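Long-range contacts in Adp-heptose LPS heptosyltransferase II (PDB 1PSW), which transfers the second heptose unit from ADP-L-glycero-beta-D-manno-heptose onto the heptosyl-Kdo2-lipid A module during assembly of the lipopolysaccharide core: residues A[203-208]-A[333-338]; A[282-287]-A[337-342]; A[181-186]-A[212-217]. One frame throughout, in Å; residues are numbered along the deposited sequence.

Interaction 1 of 3, residues A[203-208]-A[333-338]; sequences AELAKQ and QRVLEE
Leu205 and Gln208 of helix 199-211 pack against Gln333, Val335 and Leu336 of helix 332-347, a mainly apolar helix-to-helix contact on one face of the C-terminal parallel sheet. The short helical segments run in broadly the same direction, at 45° to each other, and their axes come within 9.9 Å.

On the sheet side of the pair, Leu205 reaches across with both methyls. Its CG is anti to the backbone N (chi1 -179°), and the two branches beyond it divide between neighbouring residues of the other helix. Leu205 CD2 meets Val335 CG1 at 3.8 Å, the two side chains crossing at about a right angle, while Leu205 CD1 lies 3.8 Å from Leu336 CB, close to the partner backbone. Leu205 also rests on Phe185 of strand 182-186, and Val335 on Leu286 of strand 283-287, which ties the pair down to the sheet.

Farther from the sheet the contact becomes polar at its margin. Leu336 CD2 sits 3.8 Å from Gln208 CB and at a similar distance from its NE2, so that the glutamine folds over the leucine methyl. Beyond it, Gln208 NE2 and Gln333 OE1 approach to 3.7 Å with their amide planes 87° apart, a proximity rather than a hydrogen bond. Gln333 instead uses NE2 for a weak bond of 3.4 Å to Glu337 OE2, one turn along its own helix.

With no hydrogen bond between the segments, the interface depends on the fit of apolar groups, the Leu205, Val335 and Leu336 side chains together with the Gln208 methylenes; Gln333 adds only its amide oxygen at the margin, and the two amides probably give little directional hold.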
ATOM      1  N   ALA A 203      11.843 -16.470  10.633  1.00 19.32           N
ATOM      2  CA  ALA A 203      13.205 -16.999  10.619  1.00 20.34           C
ATOM      3  C   ALA A 203      13.234 -18.446  10.136  1.00 20.83           C
ATOM      4  O   ALA A 203      14.066 -18.815   9.310  1.00 20.08           O
ATOM      5  CB  ALA A 203      13.824 -16.895  12.009  1.00 19.64           C
ATOM      6  N   GLU A 204      12.326 -19.262  10.663  1.00 21.18           N
ATOM      7  CA  GLU A 204      12.236 -20.664  10.276  1.00 21.99           C
ATOM      8  C   GLU A 204      11.928 -20.764   8.779  1.00 22.06           C
ATOM      9  O   GLU A 204      12.501 -21.591   8.066  1.00 21.63           O
ATOM     10  CB  GLU A 204      11.139 -21.358  11.093  1.00 24.47           C
ATOM     11  CG  GLU A 204      10.848 -22.805  10.709  1.00 29.32           C
ATOM     12  CD  GLU A 204      12.087 -23.682  10.725  1.00 35.21           C
ATOM     13  OE1 GLU A 204      12.827 -23.656  11.734  1.00 37.15           O
ATOM     14  OE2 GLU A 204      12.316 -24.408   9.733  1.00 37.02           O
ATOM     15  N   LEU A 205      11.024 -19.915   8.300  1.00 19.72           N
ATOM     16  CA  LEU A 205      10.668 -19.920   6.881  1.00 19.60           C
ATOM     17  C   LEU A 205      11.873 -19.538   6.027  1.00 18.79           C
ATOM     18  O   LEU A 205      12.071 -20.076   4.938  1.00 18.56           O
ATOM     19  CB  LEU A 205       9.510 -18.948   6.600  1.00 19.09           C
ATOM     20  CG  LEU A 205       9.040 -18.890   5.132  1.00 18.95           C
ATOM     21  CD1 LEU A 205       8.637 -20.282   4.663  1.00 18.47           C
ATOM     22  CD2 LEU A 205       7.871 -17.931   4.984  1.00 19.89           C
ATOM     23  N   ALA A 206      12.671 -18.595   6.517  1.00 18.38           N
ATOM     24  CA  ALA A 206      13.852 -18.165   5.777  1.00 19.56           C
ATOM     25  C   ALA A 206      14.853 -19.321   5.663  1.00 19.81           C
ATOM     26  O   ALA A 206      15.450 -19.537   4.602  1.00 20.76           O
ATOM     27  CB  ALA A 206      14.500 -16.963   6.467  1.00 17.18           C
ATOM     28  N   LYS A 207      15.037 -20.066   6.750  1.00 21.23           N
ATOM     29  CA  LYS A 207      15.966 -21.197   6.737  1.00 22.16           C
ATOM     30  C   LYS A 207      15.535 -22.206   5.684  1.00 22.94           C
ATOM     31  O   LYS A 207      16.358 -22.745   4.940  1.00 21.74           O
ATOM     32  CB  LYS A 207      15.998 -21.896   8.100  1.00 24.07           C
ATOM     33  CG  LYS A 207      16.504 -21.032   9.223  1.00 26.73           C
ATOM     34  CD  LYS A 207      16.479 -21.784  10.541  1.00 29.26           C
ATOM     35  CE  LYS A 207      16.934 -20.881  11.667  1.00 31.92           C
ATOM     36  NZ  LYS A 207      16.779 -21.505  13.007  1.00 33.10           N
ATOM     37  N   GLN A 208      14.235 -22.467   5.635  1.00 22.86           N
ATOM     38  CA  GLN A 208      13.679 -23.416   4.678  1.00 24.36           C
ATOM     39  C   GLN A 208      13.865 -22.942   3.236  1.00 23.16           C
ATOM     40  O   GLN A 208      14.179 -23.739   2.350  1.00 22.65           O
ATOM     41  CB  GLN A 208      12.187 -23.609   4.948  1.00 26.79           C
ATOM     42  CG  GLN A 208      11.847 -24.170   6.309  1.00 33.84           C
ATOM     43  CD  GLN A 208      12.109 -25.654   6.414  1.00 38.55           C
ATOM     44  OE1 GLN A 208      13.253 -26.093   6.558  1.00 40.38           O
ATOM     45  NE2 GLN A 208      11.046 -26.445   6.314  1.00 41.90           N
ATOM     46  N   GLN A 333       5.668 -24.277   7.884  1.00 23.24           N
ATOM     47  CA  GLN A 333       5.465 -25.337   6.897  1.00 25.74           C
ATOM     48  C   GLN A 333       4.208 -25.084   6.068  1.00 24.57           C
ATOM     49  O   GLN A 333       4.202 -25.315   4.864  1.00 25.23           O
ATOM     50  CB  GLN A 333       5.373 -26.704   7.581  1.00 28.18           C
ATOM     51  CG  GLN A 333       5.328 -27.871   6.601  1.00 35.54           C
ATOM     52  CD  GLN A 333       6.507 -27.869   5.634  1.00 38.64           C
ATOM     53  OE1 GLN A 333       7.671 -27.882   6.045  1.00 40.89           O
ATOM     54  NE2 GLN A 333       6.206 -27.855   4.341  1.00 39.83           N
ATOM     55  N   ARG A 334       3.143 -24.608   6.707  1.00 23.63           N
ATOM     56  CA  ARG A 334       1.908 -24.321   5.981  1.00 26.27           C
ATOM     57  C   ARG A 334       2.178 -23.219   4.955  1.00 25.00           C
ATOM     58  O   ARG A 334       1.786 -23.325   3.791  1.00 25.65           O
ATOM     59  CB  ARG A 334       0.804 -23.872   6.948  1.00 28.82           C
ATOM     60  CG  ARG A 334      -0.498 -23.457   6.275  1.00 32.23           C
ATOM     61  CD  ARG A 334      -1.460 -22.841   7.286  1.00 37.21           C
ATOM     62  NE  ARG A 334      -1.959 -23.814   8.261  1.00 42.66           N
ATOM     63  CZ  ARG A 334      -3.068 -24.533   8.107  1.00 43.05           C
ATOM     64  NH1 ARG A 334      -3.803 -24.392   7.012  1.00 44.01           N
ATOM     65  NH2 ARG A 334      -3.442 -25.391   9.047  1.00 43.70           N
ATOM     66  N   VAL A 335       2.861 -22.166   5.397  1.00 23.73           N
ATOM     67  CA  VAL A 335       3.197 -21.034   4.538  1.00 21.30           C
ATOM     68  C   VAL A 335       4.142 -21.451   3.413  1.00 21.68           C
ATOM     69  O   VAL A 335       3.969 -21.057   2.255  1.00 19.37           O
ATOM     70  CB  VAL A 335       3.842 -19.888   5.366  1.00 21.24           C
ATOM     71  CG1 VAL A 335       4.237 -18.723   4.456  1.00 20.27           C
ATOM     72  CG2 VAL A 335       2.854 -19.403   6.424  1.00 16.89           C
ATOM     73  N   LEU A 336       5.140 -22.258   3.753  1.00 21.74           N
ATOM     74  CA  LEU A 336       6.105 -22.724   2.762  1.00 24.13           C
ATOM     75  C   LEU A 336       5.419 -23.495   1.634  1.00 25.09           C
ATOM     76  O   LEU A 336       5.758 -23.335   0.462  1.00 26.75           O
ATOM     77  CB  LEU A 336       7.159 -23.613   3.426  1.00 22.84           C
ATOM     78  CG  LEU A 336       8.199 -24.233   2.495  1.00 24.29           C
ATOM     79  CD1 LEU A 336       9.011 -23.139   1.809  1.00 22.10           C
ATOM     80  CD2 LEU A 336       9.108 -25.152   3.299  1.00 26.17           C
ATOM     81  N   GLU A 337       4.458 -24.336   2.000  1.00 27.71           N
ATOM     82  CA  GLU A 337       3.718 -25.127   1.022  1.00 29.48           C
ATOM     83  C   GLU A 337       2.920 -24.249   0.071  1.00 29.24           C
ATOM     84  O   GLU A 337       2.864 -24.507  -1.130  1.00 27.51           O
ATOM     85  CB  GLU A 337       2.778 -26.095   1.736  1.00 33.42           C
ATOM     86  CG  GLU A 337       3.454 -27.370   2.204  1.00 39.22           C
ATOM     87  CD  GLU A 337       2.536 -28.253   3.028  1.00 42.26           C
ATOM     88  OE1 GLU A 337       1.350 -28.391   2.650  1.00 45.24           O
ATOM     89  OE2 GLU A 337       3.003 -28.823   4.039  1.00 43.22           O
ATOM     90  N   GLU A 338       2.286 -23.218   0.618  1.00 28.06           N
ATOM     91  CA  GLU A 338       1.500 -22.296  -0.195  1.00 28.72           C
ATOM     92  C   GLU A 338       2.433 -21.500  -1.110  1.00 26.62           C
ATOM     93  O   GLU A 338       2.111 -21.227  -2.269  1.00 24.57           O
ATOM     94  CB  GLU A 338       0.728 -21.327   0.701  1.00 30.69           C
ATOM     95  CG  GLU A 338      -0.141 -20.348  -0.062  1.00 37.92           C
ATOM     96  CD  GLU A 338      -1.396 -20.992  -0.615  1.00 43.02           C
ATOM     97  OE1 GLU A 338      -2.217 -21.470   0.198  1.00 44.66           O
ATOM     98  OE2 GLU A 338      -1.555 -21.029  -1.855  1.00 44.83           O
TER

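Interaction 2 of 3, residues A[282-287]-A[337-342]; sequences PLVALY and EELNAL
Leu283, whose carbonyl oxygen lies 3.7 Å from Leu342 CD1, is held in the sheet by backbone hydrogen bonds to Lys301 and Arg303 on the strand 302-306 side. Val284, the next residue, bonds through its backbone to Ile265 and Thr267 on the other side. No hydrogen bond joins strand 283-287 to helix 332-347, and the helix meets this firmly fixed strand through side chains alone.

Val284 is the focus of the contact. Its CG2 is anti to the carbonyl carbon and is met by three residues of the helix: Leu339 CD1 at 3.8 Å, Leu342 CD1 at 3.9 Å and Glu338 CG, also at 3.9 Å. Glu338 thus joins the apolar patch with a methylene, and its chain bends at chi2 (75°) beyond that carbon; the same side chain touches Arg303 and Ile305. Leu339 reaches the valine with one branch while also packing on Ala264 and Val266 of the adjoining strand.

Just before the strand, Pro282 extends the patch more loosely, its CB standing 4.1 Å from Leu342 CB. Leu342 therefore spans three successive residues, its CB over the proline and its CD1 over the Leu283 carbonyl and the valine methyl. The side chain of Leu283 leaves the backbone away from the helix and packs on Met273 and Ala276 of helix 271-278 beneath the opposite face.

The segment axes lie 8.7 Å apart and run nearly antiparallel, at 157°, the usual arrangement of a helix on a parallel sheet in the Rossmann-like domains of GT-B glycosyltransferases.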
ATOM      1  N   PRO A 282       3.545 -12.821  -6.928  1.00 19.21           N
ATOM      2  CA  PRO A 282       2.890 -13.874  -6.145  1.00 19.12           C
ATOM      3  C   PRO A 282       3.083 -13.472  -4.691  1.00 18.41           C
ATOM      4  O   PRO A 282       4.164 -13.030  -4.305  1.00 18.74           O
ATOM      5  CB  PRO A 282       3.685 -15.118  -6.505  1.00 20.06           C
ATOM      6  CG  PRO A 282       4.085 -14.848  -7.930  1.00 19.65           C
ATOM      7  CD  PRO A 282       4.510 -13.392  -7.883  1.00 19.48           C
ATOM      8  N   LEU A 283       2.040 -13.619  -3.890  1.00 18.35           N
ATOM      9  CA  LEU A 283       2.130 -13.216  -2.501  1.00 19.50           C
ATOM     10  C   LEU A 283       1.265 -14.049  -1.576  1.00 18.00           C
ATOM     11  O   LEU A 283       0.190 -14.510  -1.946  1.00 16.55           O
ATOM     12  CB  LEU A 283       1.764 -11.729  -2.390  1.00 23.19           C
ATOM     13  CG  LEU A 283       1.397 -11.112  -1.042  1.00 27.35           C
ATOM     14  CD1 LEU A 283       2.134  -9.796  -0.820  1.00 29.81           C
ATOM     15  CD2 LEU A 283      -0.105 -10.897  -1.016  1.00 28.24           C
ATOM     16  N   VAL A 284       1.765 -14.258  -0.368  1.00 15.98           N
ATOM     17  CA  VAL A 284       1.039 -15.011   0.645  1.00 15.71           C
ATOM     18  C   VAL A 284       0.837 -14.013   1.781  1.00 14.85           C
ATOM     19  O   VAL A 284       1.809 -13.521   2.358  1.00 16.01           O
ATOM     20  CB  VAL A 284       1.858 -16.220   1.157  1.00 15.69           C
ATOM     21  CG1 VAL A 284       1.085 -16.942   2.257  1.00 15.25           C
ATOM     22  CG2 VAL A 284       2.147 -17.175   0.015  1.00 18.58           C
ATOM     23  N   ALA A 285      -0.422 -13.714   2.086  1.00 14.18           N
ATOM     24  CA  ALA A 285      -0.779 -12.765   3.131  1.00 14.34           C
ATOM     25  C   ALA A 285      -1.309 -13.492   4.366  1.00 16.00           C
ATOM     26  O   ALA A 285      -2.295 -14.221   4.302  1.00 15.89           O
ATOM     27  CB  ALA A 285      -1.816 -11.787   2.598  1.00 13.68           C
ATOM     28  N   LEU A 286      -0.632 -13.282   5.491  1.00 15.83           N
ATOM     29  CA  LEU A 286      -0.980 -13.928   6.751  1.00 15.44           C
ATOM     30  C   LEU A 286      -1.854 -13.079   7.662  1.00 15.92           C
ATOM     31  O   LEU A 286      -1.455 -11.991   8.095  1.00 16.91           O
ATOM     32  CB  LEU A 286       0.303 -14.321   7.477  1.00 14.37           C
ATOM     33  CG  LEU A 286       1.325 -15.018   6.570  1.00 15.17           C
ATOM     34  CD1 LEU A 286       2.550 -15.398   7.394  1.00 15.63           C
ATOM     35  CD2 LEU A 286       0.707 -16.270   5.926  1.00 13.46           C
ATOM     36  N   TYR A 287      -3.041 -13.592   7.967  1.00 15.18           N
ATOM     37  CA  TYR A 287      -3.992 -12.892   8.827  1.00 17.20           C
ATOM     38  C   TYR A 287      -4.248 -13.600  10.148  1.00 18.48           C
ATOM     39  O   TYR A 287      -4.239 -14.827  10.227  1.00 18.24           O
ATOM     40  CB  TYR A 287      -5.331 -12.727   8.113  1.00 18.33           C
ATOM     41  CG  TYR A 287      -5.334 -11.694   7.015  1.00 18.87           C
ATOM     42  CD1 TYR A 287      -4.722 -11.945   5.785  1.00 18.96           C
ATOM     43  CD2 TYR A 287      -5.961 -10.464   7.204  1.00 17.35           C
ATOM     44  CE1 TYR A 287      -4.740 -10.991   4.769  1.00 19.09           C
ATOM     45  CE2 TYR A 287      -5.985  -9.506   6.197  1.00 18.79           C
ATOM     46  CZ  TYR A 287      -5.378  -9.774   4.984  1.00 18.48           C
ATOM     47  OH  TYR A 287      -5.421  -8.833   3.976  1.00 19.15           O
ATOM     48  N   GLU A 337       4.458 -24.336   2.000  1.00 27.71           N
ATOM     49  CA  GLU A 337       3.718 -25.127   1.022  1.00 29.48           C
ATOM     50  C   GLU A 337       2.920 -24.249   0.071  1.00 29.24           C
ATOM     51  O   GLU A 337       2.864 -24.507  -1.130  1.00 27.51           O
ATOM     52  CB  GLU A 337       2.778 -26.095   1.736  1.00 33.42           C
ATOM     53  CG  GLU A 337       3.454 -27.370   2.204  1.00 39.22           C
ATOM     54  CD  GLU A 337       2.536 -28.253   3.028  1.00 42.26           C
ATOM     55  OE1 GLU A 337       1.350 -28.391   2.650  1.00 45.24           O
ATOM     56  OE2 GLU A 337       3.003 -28.823   4.039  1.00 43.22           O
ATOM     57  N   GLU A 338       2.286 -23.218   0.618  1.00 28.06           N
ATOM     58  CA  GLU A 338       1.500 -22.296  -0.195  1.00 28.72           C
ATOM     59  C   GLU A 338       2.433 -21.500  -1.110  1.00 26.62           C
ATOM     60  O   GLU A 338       2.111 -21.227  -2.269  1.00 24.57           O
ATOM     61  CB  GLU A 338       0.728 -21.327   0.701  1.00 30.69           C
ATOM     62  CG  GLU A 338      -0.141 -20.348  -0.062  1.00 37.92           C
ATOM     63  CD  GLU A 338      -1.396 -20.992  -0.615  1.00 43.02           C
ATOM     64  OE1 GLU A 338      -2.217 -21.470   0.198  1.00 44.66           O
ATOM     65  OE2 GLU A 338      -1.555 -21.029  -1.855  1.00 44.83           O
ATOM     66  N   LEU A 339       3.592 -21.133  -0.571  1.00 25.23           N
ATOM     67  CA  LEU A 339       4.577 -20.361  -1.313  1.00 24.52           C
ATOM     68  C   LEU A 339       5.174 -21.164  -2.474  1.00 23.45           C
ATOM     69  O   LEU A 339       5.196 -20.686  -3.604  1.00 22.05           O
ATOM     70  CB  LEU A 339       5.679 -19.882  -0.362  1.00 24.45           C
ATOM     71  CG  LEU A 339       6.596 -18.752  -0.835  1.00 26.86           C
ATOM     72  CD1 LEU A 339       5.777 -17.494  -1.102  1.00 27.82           C
ATOM     73  CD2 LEU A 339       7.652 -18.470   0.233  1.00 27.48           C
ATOM     74  N   ASN A 340       5.644 -22.380  -2.213  1.00 24.24           N
ATOM     75  CA  ASN A 340       6.226 -23.181  -3.288  1.00 25.72           C
ATOM     76  C   ASN A 340       5.239 -23.407  -4.435  1.00 26.64           C
ATOM     77  O   ASN A 340       5.637 -23.512  -5.596  1.00 27.08           O
ATOM     78  CB  ASN A 340       6.720 -24.536  -2.765  1.00 26.09           C
ATOM     79  CG  ASN A 340       7.961 -24.410  -1.907  1.00 24.84           C
ATOM     80  OD1 ASN A 340       8.852 -23.619  -2.200  1.00 26.30           O
ATOM     81  ND2 ASN A 340       8.029 -25.202  -0.845  1.00 27.50           N
ATOM     82  N   ALA A 341       3.950 -23.471  -4.113  1.00 27.53           N
ATOM     83  CA  ALA A 341       2.926 -23.688  -5.136  1.00 26.62           C
ATOM     84  C   ALA A 341       2.845 -22.500  -6.087  1.00 26.28           C
ATOM     85  O   ALA A 341       2.816 -22.667  -7.308  1.00 26.54           O
ATOM     86  CB  ALA A 341       1.570 -23.923  -4.483  1.00 26.48           C
ATOM     87  N   LEU A 342       2.803 -21.298  -5.522  1.00 24.32           N
ATOM     88  CA  LEU A 342       2.732 -20.080  -6.324  1.00 23.28           C
ATOM     89  C   LEU A 342       4.037 -19.867  -7.085  1.00 25.00           C
ATOM     90  O   LEU A 342       4.036 -19.327  -8.190  1.00 23.83           O
ATOM     91  CB  LEU A 342       2.458 -18.866  -5.428  1.00 24.15           C
ATOM     92  CG  LEU A 342       1.094 -18.776  -4.725  1.00 25.01           C
ATOM     93  CD1 LEU A 342       1.101 -17.590  -3.761  1.00 22.88           C
ATOM     94  CD2 LEU A 342      -0.022 -18.613  -5.757  1.00 23.36           C
TER

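Interaction 3 of 3, residues A[181-186]-A[212-217]; sequences PMIGFC and EGYQVV
Phe185 and Val216 make the tight, buried part of this parallel strand pairing, whereas Pro181, Gly213 and Tyr214 form an end that is partly exposed yet still in close contact. Val216 CG1 sits over one face of the Phe185 ring, 3.7 Å from its centroid and 16° off the normal, a CH-pi contact shifted toward the CD2-CE2 rim. Phe185 CG, anti to the carbonyl carbon (chi1 -72°), sets the ring on the side of helix 199-211, where it meets Tyr202 and packs on Leu205, Ala206 and Leu209.

Backbone bonds fix the register. Ile183 gives its N-H to Gln215 O and receives one from Val217 N, and the series ends with Phe185 N bound to Val217 O at 2.8 Å. At the other end Gln215 N reaches Pro181 O at 2.9 Å.

On the face of Met182, Gln215 and Val217, selenomethionine Met182 and Gln215 lie side by side and point the same way, with CG of Met182 3.6 Å from Gln215 NE2. That amide nitrogen is satisfied by the carbonyl oxygens of Arg180 and Ser177. Packing is looser between Met182 SE and Val217 CG2, 4.2 Å apart.

At the partly exposed end Pro181 CG lies 3.5 Å from Tyr214 CD1; from the buried side Ile183 CG1 approaches the same ring atom at 3.7 Å. An alanine in place of Tyr214 would remove the ring and would probably open a gap beside Pro181 CG and Ile183 CG1. Just before it, Gly213 closes helix 199-211 in a Schellman motif, its positive phi turning the chain into the strand.

The two strands and helix 199-211 between them form a right-handed beta-alpha-beta unit; strand 264-268 flanks strand 182-186 on its other edge, and Leu343 of helix 332-347 reaches Ile183 and Tyr214.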
ATOM      1  N   PRO A 181      17.582 -16.439  -6.781  1.00 23.05           N
ATOM      2  CA  PRO A 181      16.282 -15.760  -6.810  1.00 22.72           C
ATOM      3  C   PRO A 181      15.908 -15.273  -5.415  1.00 21.40           C
ATOM      4  O   PRO A 181      16.288 -15.884  -4.416  1.00 21.28           O
ATOM      5  CB  PRO A 181      15.337 -16.839  -7.344  1.00 22.03           C
ATOM      6  CG  PRO A 181      15.987 -18.117  -6.902  1.00 23.87           C
ATOM      7  CD  PRO A 181      17.443 -17.846  -7.199  1.00 24.64           C
HETATM    8  N   MSE A 182      15.154 -14.182  -5.351  1.00 19.72           N
HETATM    9  CA  MSE A 182      14.783 -13.600  -4.077  1.00 20.70           C
HETATM   10  C   MSE A 182      13.334 -13.749  -3.654  1.00 18.33           C
HETATM   11  O   MSE A 182      12.407 -13.680  -4.464  1.00 17.04           O
HETATM   12  CB  MSE A 182      15.101 -12.106  -4.073  1.00 22.15           C
HETATM   13  CG  MSE A 182      16.417 -11.752  -4.727  1.00 33.84           C
HETATM   14 SE   MSE A 182      16.725  -9.841  -4.733  1.00 50.99          SE
HETATM   15  CE  MSE A 182      15.325  -9.294  -5.897  1.00 41.24           C
ATOM     16  N   ILE A 183      13.157 -13.933  -2.355  1.00 16.73           N
ATOM     17  CA  ILE A 183      11.835 -14.016  -1.760  1.00 16.04           C
ATOM     18  C   ILE A 183      11.843 -12.821  -0.811  1.00 16.95           C
ATOM     19  O   ILE A 183      12.819 -12.602  -0.089  1.00 17.96           O
ATOM     20  CB  ILE A 183      11.649 -15.310  -0.955  1.00 17.33           C
ATOM     21  CG1 ILE A 183      11.735 -16.528  -1.895  1.00 17.67           C
ATOM     22  CG2 ILE A 183      10.312 -15.265  -0.222  1.00 17.46           C
ATOM     23  CD1 ILE A 183      10.582 -16.633  -2.884  1.00 19.97           C
ATOM     24  N   GLY A 184      10.783 -12.028  -0.833  1.00 15.26           N
ATOM     25  CA  GLY A 184      10.735 -10.884   0.052  1.00 14.61           C
ATOM     26  C   GLY A 184       9.798 -11.107   1.227  1.00 15.34           C
ATOM     27  O   GLY A 184       8.744 -11.715   1.069  1.00 13.50           O
ATOM     28  N   PHE A 185      10.199 -10.640   2.410  1.00 15.31           N
ATOM     29  CA  PHE A 185       9.387 -10.742   3.629  1.00 16.13           C
ATOM     30  C   PHE A 185       9.053  -9.322   4.094  1.00 17.15           C
ATOM     31  O   PHE A 185       9.883  -8.424   3.998  1.00 18.02           O
ATOM     32  CB  PHE A 185      10.162 -11.419   4.781  1.00 15.77           C
ATOM     33  CG  PHE A 185      10.388 -12.904   4.621  1.00 16.27           C
ATOM     34  CD1 PHE A 185       9.891 -13.598   3.529  1.00 16.47           C
ATOM     35  CD2 PHE A 185      11.104 -13.609   5.595  1.00 14.33           C
ATOM     36  CE1 PHE A 185      10.101 -14.981   3.392  1.00 13.90           C
ATOM     37  CE2 PHE A 185      11.324 -14.984   5.475  1.00 16.62           C
ATOM     38  CZ  PHE A 185      10.818 -15.671   4.370  1.00 16.04           C
ATOM     39  N   CYS A 186       7.844  -9.128   4.609  1.00 17.39           N
ATOM     40  CA  CYS A 186       7.412  -7.832   5.136  1.00 19.91           C
ATOM     41  C   CYS A 186       6.854  -8.181   6.514  1.00 20.36           C
ATOM     42  O   CYS A 186       5.645  -8.255   6.705  1.00 20.72           O
ATOM     43  CB  CYS A 186       6.311  -7.232   4.259  1.00 19.74           C
ATOM     44  SG  CYS A 186       6.783  -6.929   2.540  1.00 25.14           S
ATOM     45  N   GLU A 212      16.251 -24.164  -0.011  1.00 29.00           N
ATOM     46  CA  GLU A 212      15.686 -24.501  -1.318  1.00 27.34           C
ATOM     47  C   GLU A 212      16.403 -23.783  -2.459  1.00 26.06           C
ATOM     48  O   GLU A 212      16.057 -23.965  -3.625  1.00 26.99           O
ATOM     49  CB  GLU A 212      14.198 -24.149  -1.392  1.00 27.78           C
ATOM     50  CG  GLU A 212      13.297 -25.005  -0.538  1.00 30.51           C
ATOM     51  CD  GLU A 212      11.823 -24.725  -0.782  1.00 31.55           C
ATOM     52  OE1 GLU A 212      11.494 -23.805  -1.563  1.00 30.97           O
ATOM     53  OE2 GLU A 212      10.981 -25.431  -0.191  1.00 33.80           O
ATOM     54  N   GLY A 213      17.380 -22.946  -2.128  1.00 25.99           N
ATOM     55  CA  GLY A 213      18.115 -22.238  -3.165  1.00 24.75           C
ATOM     56  C   GLY A 213      17.729 -20.779  -3.359  1.00 24.22           C
ATOM     57  O   GLY A 213      18.176 -20.147  -4.313  1.00 23.58           O
ATOM     58  N   TYR A 214      16.909 -20.241  -2.461  1.00 23.00           N
ATOM     59  CA  TYR A 214      16.485 -18.848  -2.541  1.00 22.83           C
ATOM     60  C   TYR A 214      17.281 -17.984  -1.565  1.00 22.73           C
ATOM     61  O   TYR A 214      18.007 -18.498  -0.714  1.00 22.86           O
ATOM     62  CB  TYR A 214      14.989 -18.732  -2.191  1.00 22.00           C
ATOM     63  CG  TYR A 214      14.049 -19.322  -3.219  1.00 23.83           C
ATOM     64  CD1 TYR A 214      13.655 -18.581  -4.337  1.00 22.53           C
ATOM     65  CD2 TYR A 214      13.566 -20.629  -3.087  1.00 23.47           C
ATOM     66  CE1 TYR A 214      12.808 -19.127  -5.300  1.00 25.45           C
ATOM     67  CE2 TYR A 214      12.717 -21.182  -4.047  1.00 25.23           C
ATOM     68  CZ  TYR A 214      12.346 -20.427  -5.147  1.00 25.46           C
ATOM     69  OH  TYR A 214      11.520 -20.964  -6.106  1.00 27.91           O
ATOM     70  N   GLN A 215      17.165 -16.667  -1.715  1.00 20.66           N
ATOM     71  CA  GLN A 215      17.783 -15.734  -0.784  1.00 21.40           C
ATOM     72  C   GLN A 215      16.591 -14.924  -0.281  1.00 20.56           C
ATOM     73  O   GLN A 215      15.577 -14.813  -0.972  1.00 19.49           O
ATOM     74  CB  GLN A 215      18.822 -14.834  -1.462  1.00 23.68           C
ATOM     75  CG  GLN A 215      18.291 -13.861  -2.502  1.00 23.20           C
ATOM     76  CD  GLN A 215      19.372 -12.905  -2.974  1.00 25.37           C
ATOM     77  OE1 GLN A 215      19.893 -12.111  -2.189  1.00 27.45           O
ATOM     78  NE2 GLN A 215      19.722 -12.981  -4.256  1.00 22.53           N
ATOM     79  N   VAL A 216      16.701 -14.369   0.919  1.00 19.83           N
ATOM     80  CA  VAL A 216      15.600 -13.618   1.510  1.00 18.88           C
ATOM     81  C   VAL A 216      15.955 -12.149   1.718  1.00 19.49           C
ATOM     82  O   VAL A 216      17.104 -11.802   2.002  1.00 19.20           O
ATOM     83  CB  VAL A 216      15.190 -14.268   2.866  1.00 18.90           C
ATOM     84  CG1 VAL A 216      14.120 -13.442   3.571  1.00 18.43           C
ATOM     85  CG2 VAL A 216      14.687 -15.684   2.610  1.00 19.72           C
ATOM     86  N   VAL A 217      14.957 -11.290   1.541  1.00 17.29           N
ATOM     87  CA  VAL A 217      15.125  -9.861   1.729  1.00 17.58           C
ATOM     88  C   VAL A 217      13.969  -9.391   2.597  1.00 16.55           C
ATOM     89  O   VAL A 217      12.811  -9.699   2.319  1.00 16.56           O
ATOM     90  CB  VAL A 217      15.088  -9.102   0.378  1.00 18.96           C
ATOM     91  CG1 VAL A 217      15.304  -7.610   0.609  1.00 18.52           C
ATOM     92  CG2 VAL A 217      16.145  -9.656  -0.567  1.00 22.45           C
TER

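In the fold
From the N terminus, the chain first forms its other parallel sheet and then enters the C-terminal sheet at strand 182-186. Interaction 3 closes the shortest loop, bringing 212-217 back beside 181-186 after a single helix. That helix opens interaction 1, which therefore crosses interaction 3 and closes only near the C terminus, at 333-338. Interaction 2 starts later, at 282-287, after interaction 3 is complete, and ends on the same final helix, sharing Glu337 and Glu338 with interaction 1. Helix 332-347 thus joins the first helix after strand 182-186 to the later strand 283-287, and a probable hydrogen bond from Asn340 ND2 to Glu212 OE2, 3.0 Å, links interactions 2 and 3.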